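Local atomic coordinates of alginate lyase A1-II' (Sphingomonas sp. A1, PDB entry 2CWS), a protein that probably depolymerises the polysaccharide alginate as a lyase of polysaccharide lyase family 7, this chain being the lyase domain of a longer protein. Residues 94-99 and 219-224; 106-111 and 162-167; 151-156 and 178-183. All coordinates share one frame; numbering follows the deposited sequence.

Contact 1: 94-99 and 219-224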
loop_
_atom_site.group_PDB
_atom_site.type_symbol
_atom_site.label_atom_id
_atom_site.label_comp_id
_atom_site.label_asym_id
_atom_site.label_seq_id
_atom_site.Cartn_x
_atom_site.Cartn_y
_atom_site.Cartn_z
ATOM N N SER A 94 5.423 -10.409 -1.229
ATOM C CA SER A 94 6.825 -10.562 -0.868
ATOM C C SER A 94 7.591 -9.468 -1.600
ATOM O O SER A 94 7.264 -9.180 -2.760
ATOM C CB SER A 94 7.427 -11.949 -1.107
ATOM O OG SER A 94 7.498 -12.174 -2.488
ATOM N N GLY A 95 8.523 -8.850 -0.934
ATOM C CA GLY A 95 9.186 -7.699 -1.547
ATOM C C GLY A 95 10.365 -7.251 -0.758
ATOM O O GLY A 95 10.798 -7.910 0.214
ATOM N N LYS A 96 10.922 -6.114 -1.134
ATOM C CA LYS A 96 12.034 -5.512 -0.429
ATOM C C LYS A 96 12.062 -4.015 -0.749
ATOM O O LYS A 96 11.523 -3.586 -1.756
ATOM C CB LYS A 96 13.421 -6.097 -0.783
ATOM C CG LYS A 96 13.758 -6.013 -2.280
ATOM C CD LYS A 96 15.218 -6.276 -2.586
ATOM C CE LYS A 96 15.504 -7.727 -2.326
ATOM N NZ LYS A 96 16.998 -7.991 -2.426
ATOM N N THR A 97 12.700 -3.276 0.156
ATOM C CA THR A 97 12.977 -1.854 -0.129
ATOM C C THR A 97 14.435 -1.777 -0.471
ATOM O O THR A 97 15.309 -2.199 0.297
ATOM C CB THR A 97 12.555 -1.006 1.070
ATOM O OG1 THR A 97 11.121 -1.027 1.165
ATOM C CG2 THR A 97 12.967 0.452 0.867
ATOM N N VAL A 98 14.712 -1.196 -1.643
ATOM C CA VAL A 98 16.059 -1.162 -2.217
ATOM C C VAL A 98 16.781 0.129 -1.875
ATOM O O VAL A 98 17.999 0.096 -1.657
ATOM C CB VAL A 98 15.947 -1.315 -3.757
ATOM C CG1 VAL A 98 17.296 -1.059 -4.448
ATOM C CG2 VAL A 98 15.371 -2.697 -4.123
ATOM N N GLN A 99 16.066 1.249 -1.901
ATOM C CA GLN A 99 16.680 2.565 -1.734
ATOM C C GLN A 99 15.647 3.452 -1.026
ATOM O O GLN A 99 14.454 3.386 -1.353
ATOM C CB GLN A 99 17.034 3.173 -3.110
ATOM C CG GLN A 99 17.644 4.571 -2.999
ATOM C CD GLN A 99 17.933 5.086 -4.405
ATOM O OE1 GLN A 99 18.767 4.501 -5.132
ATOM N NE2 GLN A 99 17.336 6.205 -4.820
ATOM N N LYS A 219 10.437 -2.981 -4.254
ATOM C CA LYS A 219 10.200 -4.087 -5.136
ATOM C C LYS A 219 9.187 -5.061 -4.582
ATOM O O LYS A 219 9.129 -5.262 -3.344
ATOM C CB LYS A 219 11.520 -4.898 -5.326
ATOM C CG LYS A 219 12.475 -4.208 -6.266
ATOM C CD LYS A 219 13.781 -5.014 -6.436
ATOM C CE LYS A 219 14.566 -4.482 -7.630
ATOM N NZ LYS A 219 15.817 -5.292 -7.872
ATOM N N LEU A 220 8.446 -5.683 -5.491
ATOM C CA LEU A 220 7.578 -6.815 -5.156
ATOM C C LEU A 220 7.946 -7.987 -6.078
ATOM O O LEU A 220 8.135 -7.831 -7.269
ATOM C CB LEU A 220 6.103 -6.461 -5.328
ATOM C CG LEU A 220 5.583 -5.384 -4.337
ATOM C CD1 LEU A 220 4.160 -5.008 -4.659
ATOM C CD2 LEU A 220 5.688 -5.866 -2.906
ATOM N N TYR A 221 7.958 -9.186 -5.446
ATOM C CA TYR A 221 8.168 -10.438 -6.175
ATOM C C TYR A 221 6.880 -11.251 -6.260
ATOM O O TYR A 221 6.737 -12.077 -7.142
ATOM C CB TYR A 221 9.240 -11.312 -5.481
ATOM C CG TYR A 221 10.599 -10.632 -5.499
ATOM C CD1 TYR A 221 11.017 -9.900 -4.398
ATOM C CD2 TYR A 221 11.417 -10.691 -6.610
ATOM C CE1 TYR A 221 12.229 -9.251 -4.388
ATOM C CE2 TYR A 221 12.638 -10.034 -6.594
ATOM C CZ TYR A 221 13.041 -9.327 -5.506
ATOM O OH TYR A 221 14.260 -8.675 -5.455
ATOM N N SER A 222 5.916 -10.977 -5.374
ATOM C CA SER A 222 4.607 -11.637 -5.435
ATOM C C SER A 222 3.603 -10.679 -4.778
ATOM O O SER A 222 3.993 -9.897 -3.890
ATOM C CB SER A 222 4.631 -13.004 -4.755
ATOM O OG SER A 222 4.997 -12.862 -3.412
ATOM N N LEU A 223 2.342 -10.778 -5.218
ATOM C CA LEU A 223 1.291 -9.861 -4.701
ATOM C C LEU A 223 -0.043 -10.483 -5.016
ATOM O O LEU A 223 -0.343 -10.719 -6.195
ATOM C CB LEU A 223 1.384 -8.499 -5.397
ATOM C CG LEU A 223 0.286 -7.476 -5.039
ATOM C CD1 LEU A 223 0.311 -7.102 -3.568
ATOM C CD2 LEU A 223 0.415 -6.253 -5.940
ATOM N N SER A 224 -0.849 -10.776 -3.991
ATOM C CA SER A 224 -2.142 -11.357 -4.205
ATOM C C SER A 224 -3.135 -10.795 -3.201
ATOM O O SER A 224 -2.779 -10.389 -2.108
ATOM C CB SER A 224 -2.113 -12.899 -4.167
ATOM O OG SER A 224 -1.763 -13.329 -2.894
#
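S94 O accepts from Y221 N at 2.8 Å and, weakly, from S222 N at 3.4 Å, while S94 N donates to S222 O. One residue of 94-99 therefore faces two of 219-224, a classic beta bulge in an antiparallel pair. In one of the two conformers of S94, its OG is 2.8 Å from S222 OG, a hydrogen bond in which either group could be the donor. Both OG atoms then sit between the backbone N and the carbonyl carbon (chi1 68° and 59°), on the same face of the sheet. Beyond the bulge G95 and L220 form a non-hydrogen-bonded pair. K96 with K219 is the next hydrogen-bonded pair: K219 N reaches K96 O at 2.8 Å and K96 N bonds to K219 O. G95, which has no side chain, brings its CA to 3.0 Å from K219 O.

The stems of K96 and K219 lie side by side and point the same way. In one of two K96 conformers, CG lies at the edge of the Y221 ring, CE is 3.5 Å from Y221 OH, and NZ bonds to G159 O. V98 CG2 touches K219 CD at 3.6 Å. Further out, K219 NZ forms salt bridges with D44 and D46, and D46 is also hydrogen-bonded to Y221 OH. In that K96 conformer NZ stays 6.2 Å from K219 NZ, and the aspartates probably offset the repulsion.

Contact 2: 106-111 and 162-167. With SO4 (sulfate ion), chain B.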
loop_
_atom_site.group_PDB
_atom_site.type_symbol
_atom_site.label_atom_id
_atom_site.label_comp_id
_atom_site.label_asym_id
_atom_site.label_seq_id
_atom_site.Cartn_x
_atom_site.Cartn_y
_atom_site.Cartn_z
ATOM N N ILE A 106 9.598 5.035 4.020
ATOM C CA ILE A 106 8.579 4.915 2.981
ATOM C C ILE A 106 7.489 3.994 3.520
ATOM O O ILE A 106 7.662 3.302 4.503
ATOM C CB ILE A 106 9.107 4.369 1.633
ATOM C CG1 ILE A 106 9.536 2.891 1.736
ATOM C CG2 ILE A 106 10.215 5.246 1.105
ATOM C CD1 ILE A 106 9.890 2.289 0.357
ATOM N N ILE A 107 6.322 4.060 2.850
ATOM C CA ILE A 107 5.199 3.153 3.116
ATOM C C ILE A 107 5.119 2.205 1.931
ATOM O O ILE A 107 5.068 2.643 0.770
ATOM C CB ILE A 107 3.898 3.940 3.375
ATOM C CG1 ILE A 107 3.967 4.597 4.738
ATOM C CG2 ILE A 107 2.664 3.037 3.215
ATOM C CD1 ILE A 107 2.859 5.603 5.013
ATOM N N VAL A 108 5.067 0.892 2.217
ATOM C CA VAL A 108 5.126 -0.137 1.176
ATOM C C VAL A 108 3.824 -0.893 1.013
ATOM O O VAL A 108 3.698 -1.649 0.036
ATOM C CB VAL A 108 6.313 -1.118 1.386
ATOM C CG1 VAL A 108 7.639 -0.386 1.249
ATOM C CG2 VAL A 108 6.178 -1.821 2.735
ATOM N N ALA A 109 2.851 -0.708 1.888
ATOM C CA ALA A 109 1.546 -1.311 1.732
ATOM C C ALA A 109 0.565 -0.582 2.620
ATOM O O ALA A 109 0.957 0.043 3.624
ATOM C CB ALA A 109 1.574 -2.804 2.097
ATOM N N GLN A 110 -0.707 -0.657 2.256
ATOM C CA GLN A 110 -1.764 -0.032 3.076
ATOM C C GLN A 110 -3.042 -0.845 2.986
ATOM O O GLN A 110 -3.302 -1.568 2.019
ATOM C CB GLN A 110 -2.137 1.414 2.624
ATOM C CG GLN A 110 -0.939 2.307 2.385
ATOM C CD GLN A 110 -1.371 3.741 2.230
ATOM O OE1 GLN A 110 -2.108 4.264 3.091
ATOM N NE2 GLN A 110 -0.908 4.386 1.171
ATOM N N ILE A 111 -3.896 -0.618 3.995
ATOM C CA ILE A 111 -5.345 -0.702 3.819
ATOM C C ILE A 111 -5.826 0.742 3.956
ATOM O O ILE A 111 -5.563 1.349 5.001
ATOM C CB ILE A 111 -6.064 -1.603 4.843
ATOM C CG1 ILE A 111 -5.607 -3.046 4.722
ATOM C CG2 ILE A 111 -7.574 -1.464 4.633
ATOM C CD1 ILE A 111 -6.249 -3.915 5.793
ATOM N N TYR A 162 11.030 -9.349 2.611
ATOM C CA TYR A 162 9.965 -9.570 3.606
ATOM C C TYR A 162 8.773 -10.246 2.933
ATOM O O TYR A 162 8.439 -9.980 1.776
ATOM C CB TYR A 162 9.516 -8.276 4.288
ATOM C CG TYR A 162 9.477 -7.019 3.415
ATOM C CD1 TYR A 162 10.477 -6.083 3.508
ATOM C CD2 TYR A 162 8.426 -6.779 2.538
ATOM C CE1 TYR A 162 10.464 -4.913 2.740
ATOM C CE2 TYR A 162 8.387 -5.644 1.740
ATOM C CZ TYR A 162 9.412 -4.710 1.852
ATOM O OH TYR A 162 9.462 -3.555 1.084
ATOM N N ASN A 163 8.146 -11.105 3.714
ATOM C CA ASN A 163 6.870 -11.710 3.398
ATOM C C ASN A 163 5.753 -11.133 4.249
ATOM O O ASN A 163 5.659 -11.450 5.435
ATOM C CB ASN A 163 6.896 -13.209 3.662
ATOM C CG ASN A 163 7.826 -13.906 2.699
ATOM O OD1 ASN A 163 7.609 -13.850 1.500
ATOM N ND2 ASN A 163 8.890 -14.538 3.192
ATOM N N MET A 164 4.939 -10.295 3.676
ATOM C CA MET A 164 3.968 -9.500 4.405
ATOM C C MET A 164 2.568 -10.055 4.188
ATOM O O MET A 164 2.262 -10.539 3.098
ATOM C CB MET A 164 4.035 -8.059 3.889
ATOM C CG MET A 164 3.092 -7.119 4.599
ATOM S SD MET A 164 3.123 -5.462 3.874
ATOM C CE MET A 164 4.816 -4.974 4.244
ATOM N N GLU A 165 1.734 -9.947 5.231
ATOM C CA GLU A 165 0.314 -10.241 5.038
ATOM C C GLU A 165 -0.444 -9.201 5.846
ATOM O O GLU A 165 -0.058 -8.845 6.949
ATOM C CB GLU A 165 0.002 -11.657 5.516
ATOM C CG GLU A 165 -1.458 -12.061 5.313
ATOM C CD GLU A 165 -1.653 -13.518 5.654
ATOM O OE1 GLU A 165 -2.728 -13.852 6.160
ATOM O OE2 GLU A 165 -0.706 -14.339 5.448
ATOM N N ILE A 166 -1.536 -8.736 5.253
ATOM C CA ILE A 166 -2.436 -7.816 5.962
ATOM C C ILE A 166 -3.849 -8.355 5.762
ATOM O O ILE A 166 -4.264 -8.516 4.605
ATOM C CB ILE A 166 -2.362 -6.357 5.496
ATOM C CG1 ILE A 166 -0.905 -5.890 5.437
ATOM C CG2 ILE A 166 -3.206 -5.500 6.398
ATOM C CD1 ILE A 166 -0.777 -4.439 4.914
ATOM N N ARG A 167 -4.522 -8.681 6.849
ATOM C CA ARG A 167 -5.867 -9.301 6.786
ATOM C C ARG A 167 -6.818 -8.537 7.643
ATOM O O ARG A 167 -6.495 -8.204 8.781
ATOM C CB ARG A 167 -5.775 -10.782 7.268
ATOM C CG ARG A 167 -7.140 -11.432 7.430
ATOM C CD ARG A 167 -6.975 -12.931 7.686
ATOM N NE ARG A 167 -6.297 -13.311 8.935
ATOM C CZ ARG A 167 -6.912 -13.665 10.059
ATOM N NH1 ARG A 167 -8.245 -13.631 10.188
ATOM N NH2 ARG A 167 -6.180 -14.038 11.104
HETATM S S SO4 B . -2.750 8.762 1.751
HETATM O O1 SO4 B . -2.493 7.379 1.034
HETATM O O2 SO4 B . -4.087 8.852 2.296
HETATM O O3 SO4 B . -1.847 8.927 2.828
HETATM O O4 SO4 B . -2.582 9.839 0.781
#
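V108, A109 and I111 of one sheet face Y162, M164 and I166 of the other across the interior of a beta-sandwich. At V108 the meeting is tip to tip, with CG1 3.7 Å from Y162 OH. V108 CG2 lies oblique to the tyrosine ring. The same methyl also touches M164 CE at 3.8 Å. The phenol oxygen is buried, and T97 OG1 is its hydrogen-bonding partner.

M164 reaches across with CG anti to the backbone N (chi1 -178°) and then bends at chi3. Its sulphur comes to A109 CB, with SD and CB 3.6 Å apart. A109 CB is also 4.0 Å from I166 CD1. One methyl thus packs against the sulphur of M164 and the terminal methyl of I166.

The two strands run nearly parallel, 9° apart, and the axes of the two short segments come within 8.7 Å. They belong to different sheets, so side chains make the contact. This is the layered arrangement of the jelly-roll sandwich of family 7 lyases, which belong to the concanavalin clan. A127 of strand 120-130 and M177 of strand 172-177 continue the apolar layer around M164.

I111 and I166 slide past each other in opposite directions. In one of the two conformers of I111, its CD1 is 3.5 Å from I166 CG2. Q110 points away from this interior. Its NE2 makes a weak hydrogen bond of 3.4 Å to O1 of a sulfate ion, probably from the crystallisation liquor, and also bonds to E69. H112, Y205 and R67 hold the same sulfate.

Contact 3: 151-156 and 178-183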
loop_
_atom_site.group_PDB
_atom_site.type_symbol
_atom_site.label_atom_id
_atom_site.label_comp_id
_atom_site.label_asym_id
_atom_site.label_seq_id
_atom_site.Cartn_x
_atom_site.Cartn_y
_atom_site.Cartn_z
ATOM N N ASN A 151 3.028 -1.300 15.566
ATOM C CA ASN A 151 3.348 -2.737 15.666
ATOM C C ASN A 151 4.718 -2.925 15.025
ATOM O O ASN A 151 4.837 -2.901 13.773
ATOM C CB ASN A 151 2.301 -3.603 14.957
ATOM C CG ASN A 151 0.928 -3.461 15.621
ATOM O OD1 ASN A 151 0.651 -4.123 16.648
ATOM N ND2 ASN A 151 0.072 -2.577 15.097
ATOM N N TYR A 152 5.727 -3.077 15.853
ATOM C CA TYR A 152 7.114 -3.024 15.377
ATOM C C TYR A 152 7.686 -4.422 15.111
ATOM O O TYR A 152 7.540 -5.320 15.978
ATOM C CB TYR A 152 8.024 -2.348 16.423
ATOM C CG TYR A 152 7.603 -0.889 16.637
ATOM C CD1 TYR A 152 7.032 -0.452 17.810
ATOM C CD2 TYR A 152 7.789 0.033 15.597
ATOM C CE1 TYR A 152 6.673 0.941 17.945
ATOM C CE2 TYR A 152 7.445 1.383 15.695
ATOM C CZ TYR A 152 6.888 1.796 16.876
ATOM O OH TYR A 152 6.485 3.120 17.049
ATOM N N PHE A 153 8.321 -4.542 13.953
ATOM C CA PHE A 153 9.008 -5.763 13.542
ATOM C C PHE A 153 10.483 -5.399 13.438
ATOM O O PHE A 153 10.904 -4.676 12.519
ATOM C CB PHE A 153 8.447 -6.267 12.194
ATOM C CG PHE A 153 6.981 -6.623 12.302
ATOM C CD1 PHE A 153 5.999 -5.624 12.086
ATOM C CD2 PHE A 153 6.603 -7.894 12.649
ATOM C CE1 PHE A 153 4.651 -5.993 12.236
ATOM C CE2 PHE A 153 5.268 -8.258 12.748
ATOM C CZ PHE A 153 4.308 -7.308 12.537
ATOM N N THR A 154 11.247 -5.930 14.369
ATOM C CA THR A 154 12.660 -5.646 14.504
ATOM C C THR A 154 13.506 -6.506 13.574
ATOM O O THR A 154 13.349 -7.737 13.525
ATOM C CB THR A 154 13.075 -5.914 15.959
ATOM O OG1 THR A 154 12.320 -5.037 16.786
ATOM C CG2 THR A 154 14.545 -5.662 16.167
ATOM N N GLY A 155 14.445 -5.849 12.843
ATOM C CA GLY A 155 15.519 -6.523 12.099
ATOM C C GLY A 155 15.331 -6.457 10.586
ATOM O O GLY A 155 16.209 -6.925 9.847
ATOM N N ILE A 156 14.252 -5.868 10.106
ATOM C CA ILE A 156 13.874 -5.763 8.673
ATOM C C ILE A 156 14.805 -4.711 8.043
ATOM O O ILE A 156 14.526 -3.522 8.266
ATOM C CB ILE A 156 12.388 -5.387 8.460
ATOM C CG1 ILE A 156 11.363 -6.159 9.372
ATOM C CG2 ILE A 156 12.002 -5.483 7.016
ATOM C CD1 ILE A 156 11.627 -7.626 9.120
ATOM N N ASN A 178 6.880 -11.854 7.938
ATOM C CA ASN A 178 7.691 -13.075 8.079
ATOM C C ASN A 178 7.065 -14.036 9.074
ATOM O O ASN A 178 7.752 -14.647 9.884
ATOM C CB ASN A 178 9.135 -12.757 8.443
ATOM C CG ASN A 178 9.768 -11.789 7.429
ATOM O OD1 ASN A 178 9.393 -11.768 6.238
ATOM N ND2 ASN A 178 10.714 -11.030 7.896
ATOM N N GLY A 179 5.729 -14.173 8.995
ATOM C CA GLY A 179 5.064 -15.170 9.843
ATOM C C GLY A 179 4.797 -14.700 11.265
ATOM O O GLY A 179 4.173 -15.451 12.028
ATOM N N ASP A 180 5.168 -13.469 11.628
ATOM C CA ASP A 180 4.908 -12.889 12.965
ATOM C C ASP A 180 3.675 -11.997 12.823
ATOM O O ASP A 180 3.753 -10.987 12.126
ATOM C CB ASP A 180 6.153 -12.112 13.376
ATOM C CG ASP A 180 6.055 -11.376 14.677
ATOM O OD1 ASP A 180 4.930 -11.313 15.270
ATOM O OD2 ASP A 180 7.100 -10.834 15.131
ATOM N N THR A 181 2.551 -12.399 13.443
ATOM C CA THR A 181 1.313 -11.685 13.301
ATOM C C THR A 181 0.959 -10.941 14.587
ATOM O O THR A 181 1.068 -11.471 15.706
ATOM C CB THR A 181 0.181 -12.655 12.948
ATOM O OG1 THR A 181 0.473 -13.277 11.714
ATOM C CG2 THR A 181 -1.171 -11.967 12.865
ATOM N N ARG A 182 0.502 -9.708 14.411
ATOM C CA ARG A 182 -0.054 -8.899 15.497
ATOM C C ARG A 182 -1.497 -8.531 15.129
ATOM O O ARG A 182 -1.838 -8.541 13.935
ATOM C CB ARG A 182 0.744 -7.572 15.649
ATOM C CG ARG A 182 2.242 -7.758 15.539
ATOM C CD ARG A 182 2.898 -8.510 16.712
ATOM N NE ARG A 182 4.342 -8.765 16.411
ATOM C CZ ARG A 182 5.286 -7.819 16.456
ATOM N NH1 ARG A 182 6.530 -8.138 16.106
ATOM N NH2 ARG A 182 5.022 -6.564 16.838
ATOM N N SER A 183 -2.328 -8.144 16.086
ATOM C CA SER A 183 -3.705 -7.780 15.721
ATOM C C SER A 183 -4.136 -6.529 16.457
ATOM O O SER A 183 -3.677 -6.225 17.570
ATOM C CB SER A 183 -4.687 -8.935 16.019
ATOM O OG SER A 183 -4.862 -9.108 17.446
HETATM O O HOH W 1 2.746 -5.243 18.097
HETATM O O HOH W 2 -1.277 -5.048 18.452
HETATM O O HOH W 3 9.922 -7.808 16.163
#
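The guanidinium of R182 lies flat over one face of the F153 ring. R182 CZ is 4.1 Å from the ring centroid and the two planes are 30° apart, a stacked cation-pi pair. F153 CE2 lies 3.4 Å above the guanidinium plane, offset toward the rim of that group, and F153 CD2 is 3.5 Å from R182 NH1. The arginine chain bends at chi2 (-69°), which places CD for this turn toward the ring.

Two groups grip the guanidinium in its own plane. Y152 O takes both end nitrogens, NH2 at 2.9 Å and NH1 at 3.0 Å. Both donors come from the same face of the carbonyl plane. D180 is held side-on in a salt bridge: R182 NE meets D180 OD1 and R182 NH1 meets D180 OD2, each pair at 2.9 Å. The nitrogens reach both oxygens from above the carboxylate plane. The carboxylate itself stands steeply to the F153 ring, at 73°. D180 O approaches the edge of that ring, 3.2 Å from F153 CE2.

N151 OD1 lies 3.6 Å from R182 CB. It receives two waters, one leading on to R182 NH2 and the other to S183 O. N151 ND2 bonds to M136 O in the next strand.

The aspartate probably balances the arginine charge. With the carbonyl and the ring, it fixes the guanidinium's rotation. The Y152 carbonyl and F153 ring link strand 148-154 of one sheet to edge strand 180-185 of the other.

In the fold
The three contacts join parts of one beta-sandwich. Contact 1 lies within a sheet, while contacts 2 and 3 bridge the two sheets. Contacts 1 and 2 have centres about 10 Å apart and share a strand pairing, with G95 O 2.8 Å from Y162 N. Contacts 2 and 3 have centres about 11 Å apart. Here N163 O is 2.8 Å from N178 N, and Y162 CD1 packs on I156 CG2. Contacts 1 and 3 do not touch; their nearest atoms are about 7 Å apart. R67, H112 and Y205, and weakly Q110, hold the sulfate. This set probably marks the active-site cleft, as in family 7 lyases. Contact 2 lies on the other face of strand 106-111.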